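O-methyltransferase (Coxiella burnetii, PDB 3TR6) probably transfers methyl groups from S-adenosylmethionine to oxygen atoms of its substrates, and binds S-adenosyl-L-homocysteine and a nickel ion here. Local coordinates at residues A49-Q54 / I212-G217; Q140-Y145 / L163-G168; L155-S160 / Q199-D204; L169-N174 / L218-K223. All coordinates share one frame; numbering follows the deposited sequence.

Contact 1. Residues A49-Q54 / I212-G217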
# COMPACT_ATOMS: atom_id res chain seq x y z
N ALA A 49 -0.06 14.83 -0.08
CA ALA A 49 0.15 14.58 -1.50
C ALA A 49 -1.06 13.87 -2.10
O ALA A 49 -1.56 12.90 -1.52
CB ALA A 49 1.42 13.77 -1.72
N PRO A 50 -1.53 14.34 -3.26
CA PRO A 50 -2.70 13.74 -3.91
C PRO A 50 -2.57 12.23 -4.04
O PRO A 50 -3.53 11.50 -3.79
CB PRO A 50 -2.71 14.41 -5.28
CG PRO A 50 -2.06 15.72 -5.06
CD PRO A 50 -1.00 15.49 -4.02
N GLU A 51 -1.38 11.76 -4.40
CA GLU A 51 -1.15 10.34 -4.61
C GLU A 51 -1.14 9.56 -3.30
O GLU A 51 -1.59 8.41 -3.26
CB GLU A 51 0.14 10.09 -5.40
CG GLU A 51 1.41 10.52 -4.69
CD GLU A 51 1.80 11.95 -5.02
OE1 GLU A 51 0.90 12.79 -5.22
OE2 GLU A 51 3.01 12.24 -5.07
N GLN A 52 -0.64 10.17 -2.24
CA GLN A 52 -0.63 9.51 -0.93
C GLN A 52 -2.05 9.40 -0.39
O GLN A 52 -2.45 8.37 0.16
CB GLN A 52 0.26 10.25 0.07
CG GLN A 52 0.50 9.45 1.34
CD GLN A 52 1.20 10.25 2.42
OE1 GLN A 52 0.57 11.01 3.16
NE2 GLN A 52 2.51 10.08 2.53
N ALA A 53 -2.82 10.48 -0.54
CA ALA A 53 -4.21 10.50 -0.10
C ALA A 53 -5.01 9.44 -0.84
O ALA A 53 -5.89 8.80 -0.26
CB ALA A 53 -4.81 11.87 -0.33
N GLN A 54 -4.72 9.26 -2.12
CA GLN A 54 -5.42 8.29 -2.93
C GLN A 54 -5.20 6.87 -2.41
O GLN A 54 -6.11 6.04 -2.44
CB GLN A 54 -4.99 8.38 -4.39
CG GLN A 54 -5.62 7.35 -5.29
CD GLN A 54 -5.42 7.66 -6.76
OE1 GLN A 54 -5.45 8.82 -7.16
NE2 GLN A 54 -5.21 6.62 -7.56
N ILE A 212 5.95 2.83 2.84
CA ILE A 212 5.70 3.10 1.43
C ILE A 212 6.33 4.42 1.02
O ILE A 212 6.07 5.46 1.63
CB ILE A 212 4.19 3.17 1.13
CG1 ILE A 212 3.43 2.02 1.80
CG2 ILE A 212 3.95 3.16 -0.37
CD1 ILE A 212 3.64 0.68 1.15
N PRO A 213 7.16 4.39 -0.03
CA PRO A 213 7.79 5.60 -0.57
C PRO A 213 6.82 6.39 -1.45
O PRO A 213 7.12 6.67 -2.61
CB PRO A 213 8.95 5.05 -1.40
CG PRO A 213 8.45 3.73 -1.87
CD PRO A 213 7.61 3.18 -0.75
N ILE A 214 5.66 6.74 -0.90
CA ILE A 214 4.73 7.61 -1.58
C ILE A 214 4.47 8.82 -0.68
O ILE A 214 4.49 8.69 0.55
CB ILE A 214 3.41 6.89 -1.93
CG1 ILE A 214 2.73 7.55 -3.12
CG2 ILE A 214 2.48 6.83 -0.72
CD1 ILE A 214 1.56 6.77 -3.66
N GLY A 215 4.26 9.99 -1.28
CA GLY A 215 4.25 11.23 -0.52
C GLY A 215 5.60 11.39 0.16
O GLY A 215 6.62 11.03 -0.41
N ASP A 216 5.60 11.91 1.38
CA ASP A 216 6.85 12.03 2.13
C ASP A 216 7.16 10.76 2.93
O ASP A 216 7.80 10.80 3.98
CB ASP A 216 6.82 13.25 3.06
CG ASP A 216 8.18 13.58 3.64
OD1 ASP A 216 9.18 13.48 2.90
OD2 ASP A 216 8.25 13.92 4.84
N GLY A 217 6.70 9.63 2.42
CA GLY A 217 6.86 8.37 3.11
C GLY A 217 5.65 8.08 3.97
O GLY A 217 5.21 8.93 4.75

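Contact 2. Residues Q140-Y145 / L163-G168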
# COMPACT_ATOMS: atom_id res chain seq x y z
N GLN A 140 -12.04 0.52 19.12
CA GLN A 140 -13.21 0.85 18.31
C GLN A 140 -12.91 1.34 16.89
O GLN A 140 -13.78 1.33 16.03
CB GLN A 140 -14.08 1.88 19.04
CG GLN A 140 -14.65 1.37 20.35
CD GLN A 140 -15.42 0.07 20.16
OE1 GLN A 140 -15.04 -0.97 20.71
NE2 GLN A 140 -16.49 0.12 19.39
N TYR A 141 -11.67 1.77 16.65
CA TYR A 141 -11.33 2.36 15.36
C TYR A 141 -10.62 1.42 14.40
O TYR A 141 -9.89 0.51 14.81
CB TYR A 141 -10.55 3.66 15.57
CG TYR A 141 -11.41 4.71 16.22
CD1 TYR A 141 -12.15 5.60 15.45
CD2 TYR A 141 -11.53 4.78 17.61
CE1 TYR A 141 -12.96 6.54 16.03
CE2 TYR A 141 -12.34 5.73 18.20
CZ TYR A 141 -13.05 6.61 17.40
OH TYR A 141 -13.86 7.56 17.97
N ASP A 142 -10.85 1.65 13.11
CA ASP A 142 -10.33 0.81 12.04
C ASP A 142 -9.05 1.37 11.44
O ASP A 142 -8.10 0.63 11.16
CB ASP A 142 -11.38 0.66 10.95
CG ASP A 142 -12.66 0.03 11.46
OD1 ASP A 142 -12.57 -0.99 12.18
OD2 ASP A 142 -13.75 0.55 11.14
N LEU A 143 -9.02 2.68 11.26
CA LEU A 143 -7.91 3.34 10.58
C LEU A 143 -7.63 4.70 11.19
O LEU A 143 -8.52 5.53 11.31
CB LEU A 143 -8.24 3.49 9.09
CG LEU A 143 -7.28 4.32 8.23
CD1 LEU A 143 -5.87 3.77 8.32
CD2 LEU A 143 -7.75 4.35 6.78
N ILE A 144 -6.37 4.93 11.56
CA ILE A 144 -5.96 6.23 12.07
C ILE A 144 -4.79 6.81 11.26
O ILE A 144 -3.75 6.17 11.10
CB ILE A 144 -5.59 6.16 13.57
CG1 ILE A 144 -6.78 5.66 14.38
CG2 ILE A 144 -5.15 7.52 14.08
CD1 ILE A 144 -6.50 5.52 15.88
N TYR A 145 -4.98 8.03 10.75
CA TYR A 145 -3.96 8.71 9.96
C TYR A 145 -3.33 9.84 10.77
O TYR A 145 -4.00 10.81 11.12
CB TYR A 145 -4.59 9.26 8.67
CG TYR A 145 -3.64 10.05 7.79
CD1 TYR A 145 -2.43 9.52 7.37
CD2 TYR A 145 -3.99 11.32 7.34
CE1 TYR A 145 -1.58 10.25 6.55
CE2 TYR A 145 -3.15 12.05 6.52
CZ TYR A 145 -1.94 11.51 6.12
OH TYR A 145 -1.11 12.25 5.30
N LEU A 163 -6.62 2.73 20.62
CA LEU A 163 -7.91 3.02 20.00
C LEU A 163 -8.25 2.10 18.83
O LEU A 163 -9.40 2.05 18.38
CB LEU A 163 -7.98 4.48 19.56
CG LEU A 163 -8.12 5.53 20.66
CD1 LEU A 163 -7.56 6.87 20.22
CD2 LEU A 163 -9.58 5.66 21.09
N LEU A 164 -7.25 1.39 18.32
CA LEU A 164 -7.45 0.54 17.15
C LEU A 164 -8.02 -0.82 17.53
O LEU A 164 -7.61 -1.41 18.53
CB LEU A 164 -6.14 0.34 16.38
CG LEU A 164 -5.69 1.46 15.44
CD1 LEU A 164 -4.43 1.02 14.71
CD2 LEU A 164 -6.79 1.83 14.46
N ARG A 165 -8.95 -1.30 16.72
CA ARG A 165 -9.42 -2.67 16.84
C ARG A 165 -8.27 -3.61 16.49
O ARG A 165 -7.22 -3.19 16.02
CB ARG A 165 -10.60 -2.95 15.91
CG ARG A 165 -10.23 -3.01 14.43
CD ARG A 165 -11.34 -3.68 13.64
NE ARG A 165 -11.23 -3.49 12.19
CZ ARG A 165 -10.49 -4.24 11.38
NH1 ARG A 165 -9.75 -5.23 11.88
NH2 ARG A 165 -10.47 -4.00 10.08
N GLU A 166 -8.48 -4.90 16.75
CA GLU A 166 -7.54 -5.91 16.31
C GLU A 166 -7.55 -5.91 14.79
O GLU A 166 -8.61 -6.02 14.17
CB GLU A 166 -7.97 -7.27 16.86
CG GLU A 166 -6.94 -8.37 16.72
CD GLU A 166 -7.31 -9.59 17.54
OE1 GLU A 166 -7.25 -9.51 18.79
OE2 GLU A 166 -7.67 -10.63 16.94
N GLY A 167 -6.38 -5.76 14.18
CA GLY A 167 -6.28 -5.67 12.74
C GLY A 167 -6.49 -4.26 12.22
O GLY A 167 -6.56 -4.05 11.01
N GLY A 168 -6.61 -3.30 13.13
CA GLY A 168 -6.73 -1.90 12.75
C GLY A 168 -5.44 -1.39 12.15
O GLY A 168 -4.39 -2.03 12.28

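Contact 3. Residues L155-S160 / Q199-D204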
# COMPACT_ATOMS: atom_id res chain seq x y z
N LEU A 155 3.57 9.82 20.83
CA LEU A 155 2.36 9.91 21.64
C LEU A 155 1.13 9.48 20.84
O LEU A 155 0.43 8.56 21.23
CB LEU A 155 2.16 11.34 22.15
CG LEU A 155 0.85 11.59 22.90
CD1 LEU A 155 0.76 10.73 24.15
CD2 LEU A 155 0.70 13.06 23.25
N TYR A 156 0.88 10.16 19.72
CA TYR A 156 -0.26 9.85 18.85
C TYR A 156 -0.27 8.39 18.41
O TYR A 156 -1.33 7.77 18.30
CB TYR A 156 -0.25 10.75 17.62
CG TYR A 156 -0.37 12.23 17.92
CD1 TYR A 156 -1.04 12.68 19.05
CD2 TYR A 156 0.20 13.17 17.07
CE1 TYR A 156 -1.14 14.03 19.32
CE2 TYR A 156 0.09 14.52 17.33
CZ TYR A 156 -0.57 14.94 18.45
OH TYR A 156 -0.66 16.29 18.71
N TYR A 157 0.91 7.85 18.14
CA TYR A 157 1.05 6.46 17.72
C TYR A 157 0.61 5.55 18.86
O TYR A 157 -0.21 4.65 18.68
CB TYR A 157 2.50 6.17 17.34
CG TYR A 157 2.81 4.73 17.01
CD1 TYR A 157 2.57 4.22 15.74
CD2 TYR A 157 3.35 3.87 17.96
CE1 TYR A 157 2.85 2.90 15.43
CE2 TYR A 157 3.63 2.55 17.66
CZ TYR A 157 3.38 2.07 16.39
OH TYR A 157 3.66 0.75 16.08
N GLU A 158 1.17 5.81 20.04
CA GLU A 158 0.88 5.03 21.23
C GLU A 158 -0.61 5.05 21.56
O GLU A 158 -1.20 4.03 21.92
CB GLU A 158 1.69 5.55 22.41
CG GLU A 158 2.32 4.46 23.24
CD GLU A 158 3.20 3.55 22.41
OE1 GLU A 158 4.00 4.06 21.61
OE2 GLU A 158 3.08 2.32 22.56
N GLU A 159 -1.22 6.22 21.43
CA GLU A 159 -2.64 6.38 21.68
C GLU A 159 -3.47 5.70 20.59
O GLU A 159 -4.53 5.13 20.87
CB GLU A 159 -3.01 7.87 21.76
CG GLU A 159 -2.38 8.59 22.94
CD GLU A 159 -3.01 8.20 24.27
OE1 GLU A 159 -4.00 8.84 24.66
OE2 GLU A 159 -2.50 7.25 24.91
N SER A 160 -2.99 5.76 19.36
CA SER A 160 -3.70 5.17 18.23
C SER A 160 -3.74 3.65 18.32
O SER A 160 -4.68 3.02 17.84
CB SER A 160 -3.07 5.61 16.91
OG SER A 160 -3.34 6.97 16.65
N GLN A 199 12.80 3.54 14.05
CA GLN A 199 13.42 2.35 14.62
C GLN A 199 12.49 1.69 15.63
O GLN A 199 12.42 0.46 15.71
CB GLN A 199 14.75 2.69 15.28
CG GLN A 199 15.86 3.06 14.30
CD GLN A 199 16.30 1.88 13.44
OE1 GLN A 199 15.99 0.72 13.74
NE2 GLN A 199 17.04 2.17 12.37
N LYS A 200 11.78 2.51 16.40
CA LYS A 200 10.83 2.01 17.38
C LYS A 200 9.73 1.18 16.72
O LYS A 200 9.42 0.07 17.17
CB LYS A 200 10.22 3.18 18.17
CG LYS A 200 9.24 2.78 19.25
CD LYS A 200 7.80 2.93 18.78
CE LYS A 200 6.84 2.87 19.95
NZ LYS A 200 7.10 3.95 20.95
N VAL A 201 9.15 1.71 15.64
CA VAL A 201 8.10 1.02 14.91
C VAL A 201 8.61 -0.25 14.23
O VAL A 201 7.96 -1.29 14.25
CB VAL A 201 7.44 1.93 13.86
CG1 VAL A 201 6.59 1.12 12.90
CG2 VAL A 201 6.61 3.01 14.53
N TYR A 202 9.80 -0.16 13.63
CA TYR A 202 10.43 -1.30 12.97
C TYR A 202 10.65 -2.46 13.95
O TYR A 202 10.60 -3.63 13.56
CB TYR A 202 11.75 -0.86 12.34
CG TYR A 202 12.54 -1.99 11.71
CD1 TYR A 202 12.01 -2.72 10.66
CD2 TYR A 202 13.81 -2.31 12.16
CE1 TYR A 202 12.72 -3.75 10.08
CE2 TYR A 202 14.53 -3.34 11.59
CZ TYR A 202 13.99 -4.05 10.55
OH TYR A 202 14.70 -5.08 9.97
N LYS A 203 10.88 -2.13 15.21
CA LYS A 203 11.15 -3.14 16.24
C LYS A 203 9.88 -3.54 16.99
O LYS A 203 9.86 -4.55 17.68
CB LYS A 203 12.21 -2.63 17.23
CG LYS A 203 13.63 -2.69 16.69
CD LYS A 203 13.97 -4.10 16.25
CE LYS A 203 15.39 -4.21 15.72
NZ LYS A 203 15.70 -5.58 15.25
N ASP A 204 8.83 -2.74 16.85
CA ASP A 204 7.58 -2.96 17.57
C ASP A 204 6.90 -4.27 17.15
O ASP A 204 6.49 -4.43 16.00
CB ASP A 204 6.64 -1.77 17.39
CG ASP A 204 5.41 -1.86 18.26
OD1 ASP A 204 5.31 -2.82 19.05
OD2 ASP A 204 4.54 -0.96 18.17

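Contact 4. Residues L169-N174 / L218-K223. With NI (nickel (II) ion), chain B.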
# COMPACT_ATOMS: atom_id res chain seq x y z
N LEU A 169 -5.50 -0.22 11.51
CA LEU A 169 -4.34 0.30 10.79
C LEU A 169 -3.94 1.72 11.17
O LEU A 169 -4.76 2.63 11.17
CB LEU A 169 -4.58 0.22 9.28
CG LEU A 169 -3.39 0.61 8.40
CD1 LEU A 169 -2.27 -0.41 8.54
CD2 LEU A 169 -3.81 0.77 6.94
N ILE A 170 -2.66 1.90 11.49
CA ILE A 170 -2.08 3.23 11.66
C ILE A 170 -1.32 3.64 10.40
O ILE A 170 -0.49 2.89 9.90
CB ILE A 170 -1.08 3.28 12.83
CG1 ILE A 170 -1.78 3.01 14.16
CG2 ILE A 170 -0.40 4.64 12.87
CD1 ILE A 170 -0.84 2.86 15.31
N ALA A 171 -1.62 4.83 9.89
CA ALA A 171 -0.85 5.40 8.78
C ALA A 171 -0.13 6.66 9.26
O ALA A 171 -0.76 7.57 9.80
CB ALA A 171 -1.76 5.70 7.61
N VAL A 172 1.18 6.70 9.07
CA VAL A 172 1.97 7.85 9.51
C VAL A 172 2.68 8.51 8.33
O VAL A 172 3.41 7.85 7.59
CB VAL A 172 3.02 7.44 10.56
CG1 VAL A 172 3.80 8.65 11.05
CG2 VAL A 172 2.35 6.72 11.73
N ASP A 173 2.45 9.81 8.16
CA ASP A 173 3.07 10.55 7.07
C ASP A 173 4.40 11.17 7.51
O ASP A 173 4.69 11.27 8.70
CB ASP A 173 2.12 11.64 6.56
CG ASP A 173 2.61 12.30 5.29
OD1 ASP A 173 3.55 11.77 4.66
OD2 ASP A 173 2.03 13.34 4.90
N ASN A 174 5.21 11.57 6.53
CA ASN A 174 6.44 12.33 6.77
C ASN A 174 7.52 11.58 7.54
O ASN A 174 8.30 12.18 8.27
CB ASN A 174 6.14 13.67 7.47
CG ASN A 174 5.14 14.51 6.70
OD1 ASN A 174 5.46 15.10 5.66
ND2 ASN A 174 3.92 14.59 7.22
N LEU A 218 5.09 6.89 3.81
CA LEU A 218 3.91 6.51 4.56
C LEU A 218 4.12 5.16 5.24
O LEU A 218 4.15 4.12 4.59
CB LEU A 218 2.69 6.46 3.64
CG LEU A 218 1.37 6.19 4.37
CD1 LEU A 218 0.98 7.38 5.25
CD2 LEU A 218 0.28 5.87 3.37
N THR A 219 4.28 5.19 6.56
CA THR A 219 4.40 3.96 7.33
C THR A 219 3.01 3.42 7.66
O THR A 219 2.15 4.16 8.13
CB THR A 219 5.18 4.17 8.64
OG1 THR A 219 6.53 4.51 8.33
CG2 THR A 219 5.18 2.90 9.48
N LEU A 220 2.81 2.14 7.39
CA LEU A 220 1.57 1.47 7.76
C LEU A 220 1.86 0.45 8.84
O LEU A 220 2.77 -0.37 8.70
CB LEU A 220 0.93 0.80 6.56
CG LEU A 220 0.73 1.70 5.34
CD1 LEU A 220 0.15 0.91 4.17
CD2 LEU A 220 -0.16 2.89 5.68
N ALA A 221 1.10 0.50 9.93
CA ALA A 221 1.27 -0.44 11.03
C ALA A 221 -0.07 -1.08 11.40
O ALA A 221 -0.97 -0.41 11.92
CB ALA A 221 1.88 0.25 12.23
N ARG A 222 -0.20 -2.37 11.11
CA ARG A 222 -1.40 -3.12 11.46
C ARG A 222 -1.29 -3.72 12.86
O ARG A 222 -0.35 -4.44 13.16
CB ARG A 222 -1.64 -4.23 10.43
CG ARG A 222 -2.88 -5.06 10.70
CD ARG A 222 -2.95 -6.25 9.76
NE ARG A 222 -4.13 -7.07 10.04
CZ ARG A 222 -4.16 -8.06 10.92
NH1 ARG A 222 -3.07 -8.36 11.62
NH2 ARG A 222 -5.28 -8.74 11.12
N LYS A 223 -2.27 -3.41 13.71
CA LYS A 223 -2.30 -3.93 15.07
C LYS A 223 -2.57 -5.43 15.08
O LYS A 223 -3.63 -5.88 14.66
CB LYS A 223 -3.36 -3.19 15.89
CG LYS A 223 -3.36 -3.54 17.37
CD LYS A 223 -4.43 -2.77 18.12
CE LYS A 223 -4.41 -3.09 19.61
NZ LYS A 223 -5.52 -2.42 20.34
NI NI B . 2.05 15.64 5.89

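Contact 1. Residues A49-Q54 / I212-G217
The carbonyl O of I214 is gripped by two donors. Q52 NE2 gives it a hydrogen bond of 3.1 Å across the contact, nearly straight at 160°. G217 N gives the second, within the turn. The two donors reach I214 O from opposite faces of the carbonyl plane. Q52 NE2 comes in tilted from that plane, whereas I214 O lies close to the plane of the Q52 amide. Q52 can span the gap because its CG is anti to the backbone N (chi1 -169°) and the chain stays extended beyond CG. Its other bonds hold the amide from both ends. NE2 also bonds to OD1 of D173, a nickel ligand, and OE1 bonds to the hydroxyl of Y145.

The turn from I214 to G217 is of type II' and joins the antiparallel strands 207-212 and 218-223, so the contact sets a beta-hairpin end against the first turn of helix 50-63. The hairpin includes strand 207-212, the outermost strand of the Rossmann-like sheet in this chain. A49 is the N-cap of the helix, and its CB lies 4.0 Å from G215 CA.

The apolar part is made by I214. Its CG2 meets Q52 CG at 3.9 Å. Its CG1 lies 3.6 Å from E51 CG, and its CD1 lies against E51 O. The E51 and I214 side chains run past each other in opposite directions. The E51 carboxylate goes elsewhere: OE2 bonds to the hydroxyls of Y16 and of T8 of the second subunit. G215 N also bonds to T8 OG1 of that subunit.

Contact 2. Residues Q140-Y145 / L163-G168
Y141 and L164 form a parallel bridge, in which Y141 N bonds to L163 O at 2.9 Å and R165 N to Y141 O at 2.8 Å.

Past the bridge, D142 and R165 form a salt bridge, with D142 OD1 2.8 Å from R165 NE. OD1 is met on its anti side, somewhat out of the carboxylate plane, while it sits near the plane of the guanidinium. One oxygen thus meets the single N-H of R165 NE, with the carboxylate and guanidinium planes 60° apart. R165 NH1 turns back to E166 O, which ties the guanidinium to the type II turn from R165 to G168. D142 OD2 bonds to the backbone N of K66 and K67.

The apolar contacts divide: Y141 lies beside L163, and I144 meets L164. The Y141 ring and L163 point the same way, with CE2 4.0 Å from L163 CD2. L164 CD2 lies 3.8 Å from I144 CG1.

The contact closes a beta-alpha-beta unit: strand 141-146, helix 153-163, then strand 168-173 beside the first. Helix 125-133 packs on L163 and Y141, and strand 67-71 flanks I144.

Contact 3. Residues L155-S160 / Q199-D204
The Y157 ring and the D204 carboxylate meet tip to tip, and Y157 OH donates a hydrogen bond of 2.8 Å to D204 OD2. The oxygen is met on its anti side, somewhat out of the carboxylate plane, and it lies near the plane of the ring. The two planes are 68° apart. Y157 CG is anti to the backbone N (chi1 175°), which starts the ring off toward the other helix.

V201 comes over one face of this ring. Its CG2 stands 3.8 Å above the plane, shifted toward the rim, and is closest to CZ and CE1. This is a CH-pi contact. F197 adds an edge-to-face ring contact to Y157.

Helices 153-163 and 189-203 both pack on the same side of the central sheet, as helices flanking a Rossmann-like fold do. Their short segments here run at 24° to each other, with axes 12.6 Å apart. At that spacing side chains, not backbones, bridge the gap. Beneath them, Y157 touches I170 and V207 of the sheet.

E158 and K200 make a second link. K200 NZ forms a salt bridge to E158 OE1 at 3.2 Å, on the syn side but well out of the carboxylate plane. K200 NZ also pairs with D154 OD1. R206 serves both E158 and D204: its NH1 binds E158 OE2 and its NE binds D204 OD1. R25 of the second subunit bonds to D204 O.

Contact 4. Residues L169-N174 / L218-K223
L169 and L218 have the same side-chain torsions: CG is anti to the backbone N (chi1 -175° in both), and chi2 of 68° turns CD1 back over the neighbouring strand. L169 CD1 lies 3.6 Å from A221 O and 4.0 Å from L220 CB. L218 CD1 reaches over V172 O and lies 4.0 Å from A171 CB. L220 CD2 packs on the same methyl at 3.8 Å.

These residues share one face of the sheet. I170, V172, T219 and A221 stand on the other, with I170 CB 4.3 Å from A221 CB. I170 with A221 and V172 with T219 are hydrogen-bonded pairs, each with two N-H to O bonds; I170 N to A221 O measures 2.9 Å. Strand 218-223 runs antiparallel between strands 168-173 and 207-212, the reversed last strand of class I methyltransferases.

D173 and N174 follow at the end of the strand and, with D147, make up the nickel site. D173 OD2 is 2.5 Å from the ion. N174 is modelled with ND2 facing the nickel, a doubtful amide orientation. D173 OD1 faces Q52 NE2 of helix 50-63. On the face of A171, L62 and L58 of the second subunit pack on L169 and L220.

Contact 4 is the most central, with every touching residue buried, and it joins two strands through paired backbone bonds. Contact 1 is also mostly buried. It adjoins the metal end of contact 4, where its glutamine bonds to D173. Contact 2 lies where strand 141-146 begins; it is largely buried, with Q140 exposed, and adds a salt bridge. Contacts 2 and 4 connect directly through D142 O and L169 N. Contact 3 lies farthest of the four from the centre of the chain, with partly exposed charged residues. It rests on the face of contact 4 that carries I170 and T219, and has no backbone bonds between its segments. Contacts 1, 3 and 4 also meet the second subunit.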